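Local coordinates for protein autotransporter adhesin/invasin TibA (Escherichia coli, PDB 4Q1Q) that mediates adhesion to and invasion of human intestinal epithelial cells, and promotes bacterial aggregation and biofilm formation, at residues T151-G156 against T168-N173; K188-S193 against S208-G213. All coordinates share one frame; numbering follows the deposited sequence.

Contact 1: residues T151-G156 against T168-N173. With 289 (D-glycero-alpha-D-manno-heptopyranose), chain Y.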
loop_
_atom_site.group_PDB
_atom_site.type_symbol
_atom_site.label_atom_id
_atom_site.label_comp_id
_atom_site.label_asym_id
_atom_site.label_seq_id
_atom_site.Cartn_x
_atom_site.Cartn_y
_atom_site.Cartn_z
ATOM N N THR A 151 1.073 -1.507 -5.818
ATOM C CA THR A 151 2.023 -1.003 -4.827
ATOM C C THR A 151 3.371 -1.735 -4.917
ATOM O O THR A 151 3.413 -2.966 -4.955
ATOM C CB THR A 151 1.481 -1.193 -3.396
ATOM O OG1 THR A 151 0.111 -0.765 -3.302
ATOM C CG2 THR A 151 2.302 -0.401 -2.402
ATOM N N SER A 152 4.457 -0.967 -4.952
ATOM C CA SER A 152 5.820 -1.452 -4.789
ATOM C C SER A 152 6.254 -1.236 -3.342
ATOM O O SER A 152 6.395 -0.096 -2.897
ATOM C CB SER A 152 6.807 -0.724 -5.716
ATOM O OG SER A 152 6.549 -1.028 -7.080
ATOM N N VAL A 153 6.396 -2.339 -2.612
ATOM C CA VAL A 153 6.857 -2.263 -1.227
ATOM C C VAL A 153 8.347 -2.562 -1.309
ATOM O O VAL A 153 8.749 -3.703 -1.465
ATOM C CB VAL A 153 6.169 -3.242 -0.255
ATOM C CG1 VAL A 153 6.667 -2.997 1.165
ATOM C CG2 VAL A 153 4.656 -3.077 -0.243
ATOM N N ASN A 154 9.145 -1.505 -1.242
ATOM C CA ASN A 154 10.576 -1.603 -1.491
ATOM C C ASN A 154 11.269 -1.799 -0.145
ATOM O O ASN A 154 10.617 -1.795 0.894
ATOM C CB ASN A 154 11.069 -0.362 -2.250
ATOM C CG ASN A 154 10.408 -0.202 -3.610
ATOM O OD1 ASN A 154 10.305 -1.148 -4.393
ATOM N ND2 ASN A 154 9.953 1.008 -3.909
ATOM N N SER A 155 12.579 -2.004 -0.166
ATOM C CA SER A 155 13.369 -2.219 1.042
ATOM C C SER A 155 13.047 -1.244 2.177
ATOM O O SER A 155 12.926 -0.035 1.968
ATOM C CB SER A 155 14.857 -2.139 0.691
ATOM O OG SER A 155 15.673 -2.649 1.733
ATOM N N GLY A 156 12.866 -1.784 3.379
ATOM C CA GLY A 156 12.440 -1.005 4.540
ATOM C C GLY A 156 10.965 -0.665 4.595
ATOM O O GLY A 156 10.485 -0.075 5.568
ATOM N N THR A 168 -3.976 -5.402 -4.604
ATOM C CA THR A 168 -3.776 -6.233 -5.784
ATOM C C THR A 168 -2.447 -5.868 -6.469
ATOM O O THR A 168 -1.994 -4.719 -6.426
ATOM C CB THR A 168 -5.012 -6.189 -6.716
ATOM O OG1 THR A 168 -4.850 -7.170 -7.750
ATOM C CG2 THR A 168 -5.214 -4.827 -7.388
ATOM N N ASP A 169 -1.767 -6.881 -6.998
ATOM C CA ASP A 169 -0.591 -6.708 -7.841
ATOM C C ASP A 169 0.490 -6.017 -7.042
ATOM O O ASP A 169 1.302 -5.281 -7.582
ATOM C CB ASP A 169 -0.875 -5.890 -9.107
ATOM C CG ASP A 169 -1.938 -6.528 -9.986
ATOM O OD1 ASP A 169 -1.560 -7.449 -10.738
ATOM O OD2 ASP A 169 -3.122 -6.116 -9.928
ATOM N N THR A 170 0.498 -6.243 -5.737
ATOM C CA THR A 170 1.583 -5.744 -4.914
ATOM C C THR A 170 2.864 -6.479 -5.307
ATOM O O THR A 170 2.845 -7.687 -5.587
ATOM C CB THR A 170 1.239 -5.970 -3.421
ATOM O OG1 THR A 170 -0.060 -5.439 -3.118
ATOM C CG2 THR A 170 2.244 -5.279 -2.539
ATOM N N VAL A 171 3.973 -5.746 -5.276
ATOM C CA VAL A 171 5.307 -6.305 -5.444
ATOM C C VAL A 171 6.121 -6.098 -4.177
ATOM O O VAL A 171 6.126 -4.993 -3.641
ATOM C CB VAL A 171 6.057 -5.634 -6.610
ATOM C CG1 VAL A 171 7.356 -6.367 -6.882
ATOM C CG2 VAL A 171 5.217 -5.658 -7.880
ATOM N N LEU A 172 6.742 -7.168 -3.679
ATOM C CA LEU A 172 7.561 -7.096 -2.468
ATOM C C LEU A 172 9.016 -7.392 -2.807
ATOM O O LEU A 172 9.342 -8.487 -3.260
ATOM C CB LEU A 172 7.143 -8.093 -1.385
ATOM C CG LEU A 172 5.668 -8.240 -1.027
ATOM C CD1 LEU A 172 5.442 -9.248 0.094
ATOM C CD2 LEU A 172 5.133 -6.862 -0.674
ATOM N N ASN A 173 9.863 -6.392 -2.598
ATOM C CA ASN A 173 11.300 -6.472 -2.840
ATOM C C ASN A 173 12.039 -6.575 -1.506
ATOM O O ASN A 173 11.404 -6.860 -0.489
ATOM C CB ASN A 173 11.744 -5.253 -3.657
ATOM C CG ASN A 173 10.956 -5.100 -4.942
ATOM O OD1 ASN A 173 10.881 -6.034 -5.739
ATOM N ND2 ASN A 173 10.330 -3.943 -5.131
HETATM O O7 289 Y . 16.577 1.792 0.584
HETATM C C7 289 Y . 17.879 1.615 1.151
HETATM C C6 289 Y . 18.331 0.222 0.731
HETATM O O6 289 Y . 19.759 0.175 0.639
HETATM C C5 289 Y . 17.750 -0.810 1.695
HETATM O O5 289 Y . 17.674 -2.036 0.964
HETATM C C1 289 Y . 16.933 -2.999 1.709
HETATM C C2 289 Y . 17.787 -3.428 2.895
HETATM O O2 289 Y . 19.054 -3.922 2.446
HETATM C C3 289 Y . 17.902 -2.198 3.792
HETATM O O3 289 Y . 18.692 -2.514 4.941
HETATM C C4 289 Y . 18.492 -1.024 3.018
HETATM O O4 289 Y . 18.393 0.108 3.887
HETATM O O HOH W 1 -0.814 -3.223 -4.311
#

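Contact 2: residues K188-S193 against S208-G213. With 289 (D-glycero-alpha-D-manno-heptopyranose), chain Z; 289 (D-glycero-alpha-D-manno-heptopyranose), chain B.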
loop_
_atom_site.group_PDB
_atom_site.type_symbol
_atom_site.label_atom_id
_atom_site.label_comp_id
_atom_site.label_asym_id
_atom_site.label_seq_id
_atom_site.Cartn_x
_atom_site.Cartn_y
_atom_site.Cartn_z
ATOM N N LYS A 188 -2.556 -11.501 -6.252
ATOM C CA LYS A 188 -1.517 -11.361 -7.268
ATOM C C LYS A 188 -0.299 -10.636 -6.726
ATOM O O LYS A 188 0.280 -9.752 -7.379
ATOM C CB LYS A 188 -2.025 -10.632 -8.520
ATOM C CG LYS A 188 -3.275 -11.208 -9.168
ATOM C CD LYS A 188 -3.026 -12.586 -9.758
ATOM C CE LYS A 188 -4.333 -13.250 -10.152
ATOM N NZ LYS A 188 -4.113 -14.713 -10.297
ATOM N N THR A 189 0.059 -11.025 -5.508
ATOM C CA THR A 189 1.226 -10.489 -4.841
ATOM C C THR A 189 2.406 -11.231 -5.454
ATOM O O THR A 189 2.388 -12.446 -5.621
ATOM C CB THR A 189 1.185 -10.687 -3.310
ATOM O OG1 THR A 189 0.069 -9.995 -2.727
ATOM C CG2 THR A 189 2.444 -10.136 -2.677
ATOM N N THR A 190 3.455 -10.471 -5.734
ATOM C CA THR A 190 4.717 -10.995 -6.218
ATOM C C THR A 190 5.756 -10.810 -5.118
ATOM O O THR A 190 5.990 -9.690 -4.650
ATOM C CB THR A 190 5.110 -10.257 -7.513
ATOM O OG1 THR A 190 4.285 -10.760 -8.572
ATOM C CG2 THR A 190 6.585 -10.463 -7.834
ATOM N N ILE A 191 6.369 -11.913 -4.692
ATOM C CA ILE A 191 7.327 -11.785 -3.596
ATOM C C ILE A 191 8.720 -12.017 -4.171
ATOM O O ILE A 191 9.088 -13.148 -4.458
ATOM C CB ILE A 191 7.092 -12.762 -2.425
ATOM C CG1 ILE A 191 5.633 -12.779 -1.959
ATOM C CG2 ILE A 191 8.019 -12.385 -1.280
ATOM C CD1 ILE A 191 5.386 -13.790 -0.850
ATOM N N ASN A 192 9.488 -10.946 -4.328
ATOM C CA ASN A 192 10.841 -11.057 -4.854
ATOM C C ASN A 192 11.781 -11.530 -3.754
ATOM O O ASN A 192 11.330 -11.929 -2.674
ATOM C CB ASN A 192 11.269 -9.736 -5.516
ATOM C CG ASN A 192 10.640 -9.586 -6.886
ATOM O OD1 ASN A 192 10.513 -10.576 -7.606
ATOM N ND2 ASN A 192 10.176 -8.385 -7.224
ATOM N N SER A 193 13.069 -11.547 -4.088
ATOM C CA SER A 193 14.107 -12.001 -3.167
ATOM C C SER A 193 14.112 -11.072 -1.970
ATOM O O SER A 193 14.047 -9.869 -2.143
ATOM C CB SER A 193 15.487 -12.006 -3.837
ATOM O OG SER A 193 16.471 -12.647 -3.038
ATOM N N SER A 208 2.810 -15.416 -6.072
ATOM C CA SER A 208 3.986 -16.025 -6.675
ATOM C C SER A 208 5.193 -15.710 -5.805
ATOM O O SER A 208 5.432 -14.548 -5.484
ATOM C CB SER A 208 4.199 -15.461 -8.083
ATOM O OG SER A 208 2.977 -15.527 -8.801
ATOM N N ILE A 209 5.957 -16.746 -5.462
ATOM C CA ILE A 209 7.111 -16.602 -4.580
ATOM C C ILE A 209 8.402 -17.016 -5.299
ATOM O O ILE A 209 8.650 -18.195 -5.556
ATOM C CB ILE A 209 6.913 -17.428 -3.289
ATOM C CG1 ILE A 209 5.481 -17.278 -2.763
ATOM C CG2 ILE A 209 7.931 -17.000 -2.236
ATOM C CD1 ILE A 209 5.187 -18.040 -1.490
ATOM N N TYR A 210 9.221 -16.030 -5.642
ATOM C CA TYR A 210 10.456 -16.262 -6.389
ATOM C C TYR A 210 11.604 -16.430 -5.398
ATOM O O TYR A 210 11.473 -16.135 -4.203
ATOM C CB TYR A 210 10.741 -15.125 -7.385
ATOM C CG TYR A 210 9.657 -14.915 -8.427
ATOM C CD1 TYR A 210 9.579 -15.699 -9.575
ATOM C CD2 TYR A 210 8.671 -13.952 -8.244
ATOM C CE1 TYR A 210 8.564 -15.523 -10.505
ATOM C CE2 TYR A 210 7.668 -13.761 -9.180
ATOM C CZ TYR A 210 7.615 -14.544 -10.310
ATOM O OH TYR A 210 6.587 -14.299 -11.194
ATOM N N ASN A 211 12.730 -16.905 -5.918
ATOM C CA ASN A 211 13.927 -17.155 -5.115
ATOM C C ASN A 211 14.138 -16.130 -4.009
ATOM O O ASN A 211 14.140 -14.939 -4.285
ATOM C CB ASN A 211 15.174 -17.142 -5.998
ATOM C CG ASN A 211 16.424 -17.523 -5.231
ATOM O OD1 ASN A 211 16.437 -18.548 -4.557
ATOM N ND2 ASN A 211 17.468 -16.706 -5.325
ATOM N N GLY A 212 14.335 -16.585 -2.775
ATOM C CA GLY A 212 14.620 -15.683 -1.665
ATOM C C GLY A 212 13.389 -15.056 -1.038
ATOM O O GLY A 212 13.498 -14.387 -0.007
ATOM N N GLY A 213 12.226 -15.223 -1.659
ATOM C CA GLY A 213 11.017 -14.585 -1.130
ATOM C C GLY A 213 10.291 -15.521 -0.180
ATOM O O GLY A 213 10.449 -16.738 -0.269
HETATM O O7 289 Z . 17.531 -9.280 -5.014
HETATM C C7 289 Z . 17.970 -8.561 -3.854
HETATM C C6 289 Z . 18.997 -9.408 -3.120
HETATM O O6 289 Z . 19.535 -8.601 -2.070
HETATM C C5 289 Z . 18.355 -10.675 -2.563
HETATM O O5 289 Z . 18.438 -11.698 -3.561
HETATM C C1 289 Z . 17.752 -12.888 -3.164
HETATM C C2 289 Z . 18.406 -13.522 -1.939
HETATM O O2 289 Z . 19.728 -13.978 -2.228
HETATM C C3 289 Z . 18.363 -12.463 -0.841
HETATM O O3 289 Z . 19.024 -12.906 0.343
HETATM C C4 289 Z . 19.021 -11.163 -1.280
HETATM O O4 289 Z . 18.903 -10.282 -0.158
HETATM O O7 289 B . 19.218 -18.903 -8.053
HETATM C C7 289 B . 17.985 -18.466 -8.638
HETATM C C6 289 B . 16.792 -19.423 -8.559
HETATM O O6 289 B . 16.264 -19.600 -9.883
HETATM C C5 289 B . 16.941 -20.826 -7.950
HETATM O O5 289 B . 16.763 -21.817 -8.966
HETATM C C1 289 B . 16.372 -23.050 -8.357
HETATM C C2 289 B . 17.490 -23.687 -7.525
HETATM O O2 289 B . 18.517 -24.323 -8.302
HETATM C C3 289 B . 18.030 -22.619 -6.574
HETATM O O3 289 B . 19.273 -23.036 -5.998
HETATM C C4 289 B . 18.207 -21.244 -7.206
HETATM O O4 289 B . 18.458 -20.378 -6.103
#

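Contact 1: residues T151-G156 against T168-N173
Strands 152-153 and 171-172 belong to neighbouring coils of a parallel beta-helix, joined by the main chain of T151 and V153 on one side and V171 and N173 on the other. V171 is gripped at both ends: its N donates to T151 O at 2.9 Å, and its O accepts from V153 N. The next link, N173 N to V153 O, is almost straight (178° at the hydrogen). One coil later the chain thus repeats its own register, S152 beside V171 and V153 beside L172.

Such stacking brings like positions together, as N154 and N173 illustrate. These side chains lie alongside each other with nearly coplanar amides, 9° apart, and N173 ND2 donates in the carbonyl plane to N154 OD1 at 2.9 Å. Because N173 OD1 in turn accepts from N192, the pair belongs to a short asparagine ladder of three successive coils, N154, N173 and N192, in this passenger fragment.

On the inner face V153 and L172 point the same way, L172 CD2 resting 3.8 Å from V153 CB, while Q159 and Q178 of other strands border them. V153 CG2, which lies beside the backbone N while CG1 is anti to it (chi1 -176°), comes 4.0 Å from T170 CG2. Where direct pairing lapses beside D169, a water substitutes: it accepts from T151 N at 3.0 Å, donates to T168 O at 2.8 Å and is also hydrogen-bonded to T170 OG1. Beyond the strand, S155 OG is covalently linked to C1 of a heptose, which stands on the turn.

Contact 2: residues K188-S193 against S208-G213
T190 CG2 is set anti to its backbone N, while Y210 CG lies beside its own N (chi1 -60°), and the methyl meets the ring at its edge, 3.7 Å from Y210 CE2. N192 OD1 approaches the same ring obliquely at CD2, and on the next coil the ring of Y229 lies nearly parallel to it. I191 packs on the buried face. Its CD1 comes 4.0 Å from I209 CG1, and its CG2 branch touches G213 CA at 3.7 Å.

Three backbone bonds join the two coils in the parallel pairing of a beta-helix: S208 N to T189 O, I191 N to S208 O, and Y210 N to I191 O at 3.1 Å. The second coil then leaves the strand through a type II turn from Y210 to G213, closed by G213 N donating to Y210 O at 2.8 Å. G212, with its positive phi, takes the third position of the turn, close against S193. The CA of S193 makes a CA-H...O contact with N211 O at 3.1 Å. S193 OG carries a covalently bound heptose, and a second heptose donates a weak hydrogen bond from O4 to N211 OD1 at 3.1 Å.

From the N terminus, the chain leaves 151-156, runs through strands 158-161 and 166-168, and returns one coil later at 168-173, where contact 1 closes. It then passes strand 177-181 to reach 188-193, and contact 2 closes the next coil but one at 208-213. The two loops neither nest nor cross but follow in series, with centres about 10 Å apart. Strands 171-172 and 190-191 supply the seam, through probable hydrogen bonds from L172 N to T190 O and from N192 N to L172 O. Four consecutive coils are thereby tied along one flank of the solenoid, with heptosylated serines on its outer turns.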